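Local coordinates for protein subtilisin-like serine protease (Fervidobacterium pennivorans, PDB 1R6V) that degrades keratin into peptides as a calcium-binding serine protease of the subtilisin family, allowing its bacterium to grow on native feathers, at residues 159-164 and 229-234; 181-186 and 236-241. The protein carries 1 engineered substitution. One frame throughout, in Å; residues are numbered along the deposited sequence.

Contact 1. Residues 159-164 and 229-234; sequences AVVDTG and IVIFDD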
# COMPACT_ATOMS: atom_id res chain seq x y z
N ALA A 159 -12.53 14.91 0.06
CA ALA A 159 -11.29 15.15 -0.68
C ALA A 159 -11.31 14.35 -1.96
O ALA A 159 -11.52 13.13 -1.95
CB ALA A 159 -10.07 14.77 0.14
N VAL A 160 -11.13 15.05 -3.08
CA VAL A 160 -11.08 14.40 -4.38
C VAL A 160 -9.57 14.35 -4.70
O VAL A 160 -8.97 15.35 -5.08
CB VAL A 160 -11.90 15.20 -5.43
CG1 VAL A 160 -11.56 14.72 -6.86
CG2 VAL A 160 -13.40 14.99 -5.17
N VAL A 161 -8.99 13.17 -4.52
CA VAL A 161 -7.55 12.92 -4.69
C VAL A 161 -7.45 12.42 -6.12
O VAL A 161 -7.65 11.25 -6.41
CB VAL A 161 -7.12 11.89 -3.65
CG1 VAL A 161 -5.59 11.74 -3.66
CG2 VAL A 161 -7.62 12.36 -2.27
N ASP A 162 -7.07 13.35 -6.99
CA ASP A 162 -7.16 13.08 -8.41
C ASP A 162 -6.31 14.09 -9.22
O ASP A 162 -5.24 14.53 -8.77
CB ASP A 162 -8.66 13.27 -8.72
CG ASP A 162 -9.15 12.42 -9.85
OD1 ASP A 162 -8.82 12.72 -11.01
OD2 ASP A 162 -9.88 11.44 -9.55
N THR A 163 -6.83 14.46 -10.39
CA THR A 163 -6.18 15.40 -11.32
C THR A 163 -6.42 16.88 -11.01
O THR A 163 -5.93 17.75 -11.73
CB THR A 163 -6.73 15.22 -12.76
OG1 THR A 163 -8.16 15.45 -12.75
CG2 THR A 163 -6.47 13.82 -13.28
N GLY A 164 -7.14 17.17 -9.93
CA GLY A 164 -7.46 18.56 -9.64
C GLY A 164 -8.89 18.79 -10.12
O GLY A 164 -9.44 17.96 -10.86
N ILE A 229 -7.26 17.65 -4.10
CA ILE A 229 -5.89 17.27 -3.75
C ILE A 229 -5.31 16.80 -5.07
O ILE A 229 -5.74 15.79 -5.63
CB ILE A 229 -5.81 16.13 -2.70
CG1 ILE A 229 -6.58 16.51 -1.42
CG2 ILE A 229 -4.33 15.80 -2.41
CD1 ILE A 229 -5.96 17.68 -0.58
N VAL A 230 -4.34 17.54 -5.60
CA VAL A 230 -3.79 17.20 -6.90
C VAL A 230 -2.66 16.19 -6.83
O VAL A 230 -1.56 16.52 -6.40
CB VAL A 230 -3.28 18.49 -7.61
CG1 VAL A 230 -2.77 18.16 -9.02
CG2 VAL A 230 -4.42 19.50 -7.68
N ILE A 231 -2.95 14.95 -7.23
CA ILE A 231 -1.90 13.95 -7.23
C ILE A 231 -1.48 13.50 -8.63
O ILE A 231 -0.49 12.77 -8.78
CB ILE A 231 -2.24 12.74 -6.32
CG1 ILE A 231 -3.47 11.97 -6.83
CG2 ILE A 231 -2.46 13.24 -4.90
CD1 ILE A 231 -3.45 10.49 -6.39
N PHE A 232 -2.25 13.93 -9.64
CA PHE A 232 -1.91 13.73 -11.04
C PHE A 232 -1.90 15.16 -11.53
O PHE A 232 -2.93 15.79 -11.75
CB PHE A 232 -2.91 12.85 -11.79
CG PHE A 232 -2.68 11.41 -11.55
CD1 PHE A 232 -3.29 10.76 -10.48
CD2 PHE A 232 -1.74 10.71 -12.31
CE1 PHE A 232 -2.97 9.45 -10.15
CE2 PHE A 232 -1.40 9.38 -11.99
CZ PHE A 232 -2.02 8.76 -10.91
N ASP A 233 -0.68 15.67 -11.63
CA ASP A 233 -0.41 17.05 -12.02
C ASP A 233 -0.04 17.12 -13.51
O ASP A 233 -0.24 16.15 -14.25
CB ASP A 233 0.73 17.55 -11.12
CG ASP A 233 0.67 19.04 -10.85
OD1 ASP A 233 0.69 19.82 -11.82
OD2 ASP A 233 0.62 19.45 -9.66
N ASP A 234 0.48 18.27 -13.94
CA ASP A 234 0.87 18.45 -15.34
C ASP A 234 2.18 17.71 -15.59
O ASP A 234 3.22 18.07 -15.02
CB ASP A 234 1.07 19.94 -15.64
CG ASP A 234 1.30 20.21 -17.11
OD1 ASP A 234 1.75 19.30 -17.84
OD2 ASP A 234 1.03 21.35 -17.54
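Val161 and Ile231 form the apolar centre of this contact, where strand 157-162 of the subtilisin-like catalytic domain runs parallel to the end of strand 225-230 and Ile231 is the first residue beyond it. Val161 CG1, anti to the backbone N (chi1 -172°), stands 3.7 Å from Ile231 CG2 and as near to Ile231 CD1, so one methyl meets two branches. The isoleucine also rests on Val249 of helix 246-258 and on Trp268. Replacing Ile231 by an alanine would probably open a gap beside Val161 CG1, which would lose the methyl and ethyl branches now against it. Val161 and Ile229, a bridged pair, point to one face of the sheet, with Val161 CG2 4.2 Å from Ile229 CB.

The parallel register is fixed by Ile229, whose N donates to Val160 O (3.0 Å) and whose O accepts from Asp162 N (3.1 Å). Val230, bridged to Asp162, sets CG2 3.7 Å from Gly164 CA; a CB there would be tight against that methyl.

At the polar edge lies Asp162, inferred to be the charge-relay aspartate, its side chain beside Ala200, an engineered residue at another inferred charge-relay position. Its carboxylate OD1 takes Thr163 N through the anti lone pair. Its carbonyl O accepts two backbone donors: Ile231 N at 2.8 Å, nearly in line with the C=O bond, and Phe232 N at 3.2 Å, 46° out of the carbonyl plane.

Contact 2. Residues 181-186 and 236-241; sequences RPAFDE and ALVGGN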
# COMPACT_ATOMS: atom_id res chain seq x y z
N ARG A 181 -2.07 21.27 -3.64
CA ARG A 181 -1.28 20.76 -4.76
C ARG A 181 0.05 20.41 -4.09
O ARG A 181 1.00 21.22 -4.08
CB ARG A 181 -1.09 21.87 -5.79
CG ARG A 181 -0.45 21.46 -7.09
CD ARG A 181 -0.22 22.70 -7.96
NE ARG A 181 0.25 22.33 -9.28
CZ ARG A 181 0.60 23.19 -10.22
NH1 ARG A 181 0.54 24.50 -9.98
NH2 ARG A 181 1.00 22.75 -11.41
N PRO A 182 0.16 19.19 -3.54
CA PRO A 182 1.39 18.76 -2.86
C PRO A 182 2.71 18.83 -3.60
O PRO A 182 3.74 19.08 -2.97
CB PRO A 182 1.05 17.35 -2.37
CG PRO A 182 0.03 16.87 -3.36
CD PRO A 182 -0.83 18.09 -3.62
N ALA A 183 2.71 18.65 -4.91
CA ALA A 183 3.95 18.67 -5.67
C ALA A 183 4.72 19.96 -5.45
O ALA A 183 5.95 19.97 -5.52
CB ALA A 183 3.66 18.49 -7.16
N PHE A 184 4.00 21.05 -5.18
CA PHE A 184 4.65 22.34 -4.99
C PHE A 184 4.26 22.99 -3.68
O PHE A 184 4.48 24.20 -3.49
CB PHE A 184 4.30 23.26 -6.15
CG PHE A 184 4.64 22.69 -7.49
CD1 PHE A 184 3.68 21.99 -8.23
CD2 PHE A 184 5.92 22.82 -8.01
CE1 PHE A 184 4.00 21.42 -9.46
CE2 PHE A 184 6.25 22.25 -9.24
CZ PHE A 184 5.29 21.55 -9.96
N ASP A 185 3.71 22.19 -2.77
CA ASP A 185 3.26 22.66 -1.46
C ASP A 185 2.47 23.95 -1.65
O ASP A 185 2.64 24.93 -0.92
CB ASP A 185 4.47 22.87 -0.55
CG ASP A 185 4.08 23.28 0.85
OD1 ASP A 185 3.06 22.77 1.36
OD2 ASP A 185 4.81 24.10 1.46
N GLU A 186 1.60 23.92 -2.66
CA GLU A 186 0.78 25.05 -3.04
C GLU A 186 -0.68 24.89 -2.62
O GLU A 186 -1.35 23.91 -2.97
CB GLU A 186 0.86 25.22 -4.55
CG GLU A 186 0.09 26.39 -5.12
CD GLU A 186 0.09 26.38 -6.65
OE1 GLU A 186 1.12 25.98 -7.23
OE2 GLU A 186 -0.92 26.77 -7.27
N ALA A 236 4.23 17.96 -17.73
CA ALA A 236 5.26 18.85 -18.26
C ALA A 236 5.99 19.50 -17.09
O ALA A 236 7.13 19.93 -17.23
CB ALA A 236 4.62 19.92 -19.15
N LEU A 237 5.32 19.55 -15.94
CA LEU A 237 5.91 20.14 -14.74
C LEU A 237 6.49 19.12 -13.78
O LEU A 237 7.49 19.40 -13.12
CB LEU A 237 4.88 20.98 -13.99
CG LEU A 237 4.45 22.26 -14.70
CD1 LEU A 237 3.32 22.93 -13.94
CD2 LEU A 237 5.66 23.19 -14.81
N VAL A 238 5.88 17.94 -13.68
CA VAL A 238 6.37 16.92 -12.76
C VAL A 238 6.93 15.68 -13.44
O VAL A 238 7.38 14.75 -12.78
CB VAL A 238 5.28 16.47 -11.77
CG1 VAL A 238 4.77 17.68 -10.98
CG2 VAL A 238 4.14 15.81 -12.53
N GLY A 239 6.89 15.66 -14.77
CA GLY A 239 7.41 14.53 -15.52
C GLY A 239 6.55 13.28 -15.52
O GLY A 239 5.43 13.27 -14.99
N GLY A 240 7.08 12.22 -16.13
CA GLY A 240 6.35 10.97 -16.21
C GLY A 240 4.93 11.14 -16.71
O GLY A 240 4.70 11.81 -17.71
N ASN A 241 3.97 10.52 -16.02
CA ASN A 241 2.58 10.61 -16.41
C ASN A 241 1.84 11.62 -15.53
O ASN A 241 0.61 11.64 -15.49
CB ASN A 241 1.90 9.24 -16.31
CG ASN A 241 1.92 8.68 -14.91
OD1 ASN A 241 2.46 9.30 -13.99
ND2 ASN A 241 1.34 7.50 -14.73
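Arg181 reaches Leu237 with the tip of a fully extended chain, joining the turn between strands 179-181 and 186-188 to the short helix 235-238 at the surface of the catalytic domain. Its CB points toward the helix segment, and CG is anti to the backbone N (chi1 -172°). The chain then runs straight to NE, which pairs with Asp233. Beyond CZ the two terminal nitrogens have different neighbours. NH1 forms a salt bridge with Glu186 OE1 at 3.2 Å, meeting the oxygen on its syn side but 30° out of the carboxylate plane. NH2 comes 3.4 Å from Leu237 CD1, a methyl at the guanidinium edge, near its plane. Over one guanidinium face lies Phe184 CD1, 3.6 Å above the plane and offset toward the rim; Tyr196 adds a cation-pi contact.

The Phe184 ring also meets the helix. Its CZ is 4.1 Å from Leu237 CB and 4.0 Å from Val238 CG1, both approaching the ring obliquely. That valine methyl also touches Ala183 CB at 4.1 Å, so it bears on both turn residues.

The turn is tied by its own backbone: Phe184 N and Glu186 N reach Arg181 O from opposite faces of its plane, and Asp185 with Glu186 opposite Arg181 makes a G1 beta bulge. No hydrogen bond joins the two segments. Their direct attachment is therefore by van der Waals contact, and the arginine's charge is probably balanced by Glu186 and Asp233 rather than by the helix segment.

In the fold
Contacts 1 and 2 lie in the subtilisin-like catalytic domain with centres 10 Å apart, on the same side of the chain's centre. Their segments alternate along the sequence: 159-164, 181-186, 229-234, then 236-241. Strand 225-230, which pairs in parallel with 157-162, and helix 235-238 follow each other in the chain. Contact 1 is buried in the sheet and contact 2 is at the surface. Asp233 joins them: its OD2 forms a 2.9 Å salt bridge with Arg181 NE, while its CB packs 4.0 Å from Val238 CG1. The surface turn and helix are thus coupled to the chain leaving the strand beside Asp162, although the Arg181 side chain remains about 12 Å from that of Asp162.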